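Side-chain contact in thioredoxin reductase (Streptomyces clavuligerus, PDB 4NTD), which is an FAD-dependent oxidoreductase of the thioredoxin reductase family that probably forms the disulfide bond of the natural product holomycin: residues Cys271-Gly274 and Trp278-Thr281. Sequence-based numbering, arbitrary orientation.
Sequences CERG and WIAT
A single antiparallel beta bridge joins Arg273 to Ile279 in the loop that leads from helix 264-269 to strand 292-294, an outermost strand of the parallel sheet that also holds strand 31-36 in this flavoenzyme. The two residues form a non-hydrogen-bonded pair, flanked by hydrogen bonds from Ala280 N to Glu272 O (3.0 Å) and from Gly274 N to Trp278 O (2.8 Å). Trp278 O also receives a CA-H...O contact from Arg273 CA, at 3.4 Å. Both branches of Ile279, which packs with Cys271 against Leu266 of helix 264-269, reach the other segment. With CG1 anti to the carbonyl carbon (chi1 -66°) and CD1 folded back at chi2, CD1 lies 3.7 Å from Cys271 O and equally close to Arg273 NH1, while CG2 meets Cys271 CB at 4.0 Å. Replacing Ile279 by an alanine removes CG1, CG2 and CD1 and would probably open a gap between Cys271 CB, the Arg273 chain and Leu266. The guanidinium is anchored by a salt bridge from Arg273 NH2 to Asp263 and a hydrogen bond to Gly277 O. A water links the two segments next to the Ala280 N to Glu272 O bond, donating to Glu272 O at 2.9 Å and to Ala280 O at 2.8 Å.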
loop_
_atom_site.group_PDB
_atom_site.type_symbol
_atom_site.label_atom_id
_atom_site.label_comp_id
_atom_site.label_asym_id
_atom_site.label_seq_id
_atom_site.Cartn_x
_atom_site.Cartn_y
_atom_site.Cartn_z
ATOM N N CYS A 271 8.777 -6.952 20.744
ATOM C CA CYS A 271 8.657 -5.846 19.795
ATOM C C CYS A 271 8.231 -4.578 20.528
ATOM O O CYS A 271 7.279 -4.599 21.308
ATOM C CB CYS A 271 7.637 -6.169 18.697
ATOM S SG CYS A 271 8.037 -7.605 17.672
ATOM N N GLU A 272 8.944 -3.482 20.279
ATOM C CA GLU A 272 8.669 -2.213 20.948
ATOM C C GLU A 272 7.368 -1.590 20.445
ATOM O O GLU A 272 7.019 -1.728 19.272
ATOM C CB GLU A 272 9.836 -1.241 20.749
ATOM C CG GLU A 272 11.110 -1.675 21.460
ATOM C CD GLU A 272 12.304 -0.783 21.166
ATOM O OE1 GLU A 272 12.128 0.281 20.535
ATOM O OE2 GLU A 272 13.428 -1.148 21.574
ATOM N N ARG A 273 6.651 -0.928 21.349
ATOM C CA ARG A 273 5.441 -0.189 21.001
ATOM C C ARG A 273 5.781 1.290 20.881
ATOM O O ARG A 273 6.655 1.790 21.591
ATOM C CB ARG A 273 4.363 -0.359 22.078
ATOM C CG ARG A 273 4.098 -1.793 22.506
ATOM C CD ARG A 273 2.924 -1.878 23.472
ATOM N NE ARG A 273 1.647 -1.932 22.763
ATOM C CZ ARG A 273 1.100 -3.036 22.250
ATOM N NH1 ARG A 273 1.702 -4.221 22.359
ATOM N NH2 ARG A 273 -0.066 -2.954 21.619
ATOM N N GLY A 274 5.083 1.986 19.989
ATOM C CA GLY A 274 5.202 3.437 19.887
ATOM C C GLY A 274 4.447 4.114 21.015
ATOM O O GLY A 274 3.776 3.452 21.810
ATOM N N TRP A 278 0.636 1.228 19.639
ATOM C CA TRP A 278 0.704 0.210 18.588
ATOM C C TRP A 278 2.152 -0.225 18.372
ATOM O O TRP A 278 3.079 0.534 18.655
ATOM C CB TRP A 278 0.101 0.750 17.285
ATOM C CG TRP A 278 -1.375 1.020 17.393
ATOM C CD1 TRP A 278 -1.976 2.006 18.120
ATOM C CD2 TRP A 278 -2.434 0.288 16.762
ATOM N NE1 TRP A 278 -3.341 1.936 17.982
ATOM C CE2 TRP A 278 -3.648 0.890 17.153
ATOM C CE3 TRP A 278 -2.474 -0.815 15.903
ATOM C CZ2 TRP A 278 -4.890 0.425 16.715
ATOM C CZ3 TRP A 278 -3.711 -1.275 15.468
ATOM C CH2 TRP A 278 -4.899 -0.657 15.878
ATOM N N ILE A 279 2.345 -1.450 17.883
ATOM C CA ILE A 279 3.691 -1.969 17.633
ATOM C C ILE A 279 4.380 -1.087 16.592
ATOM O O ILE A 279 3.816 -0.808 15.534
ATOM C CB ILE A 279 3.671 -3.440 17.147
ATOM C CG1 ILE A 279 3.146 -4.380 18.246
ATOM C CG2 ILE A 279 5.058 -3.887 16.687
ATOM C CD1 ILE A 279 4.014 -4.467 19.486
ATOM N N ALA A 280 5.594 -0.647 16.908
ATOM C CA ALA A 280 6.334 0.271 16.050
ATOM C C ALA A 280 6.972 -0.470 14.880
ATOM O O ALA A 280 7.496 -1.572 15.042
ATOM C CB ALA A 280 7.401 0.999 16.855
ATOM N N THR A 281 6.916 0.140 13.700
ATOM C CA THR A 281 7.579 -0.404 12.518
ATOM C C THR A 281 8.260 0.704 11.735
ATOM O O THR A 281 7.903 1.875 11.868
ATOM C CB THR A 281 6.585 -1.097 11.562
ATOM O OG1 THR A 281 5.615 -0.149 11.099
ATOM C CG2 THR A 281 5.876 -2.252 12.248
HETATM O O HOH W 1 8.576 -2.989 17.155
#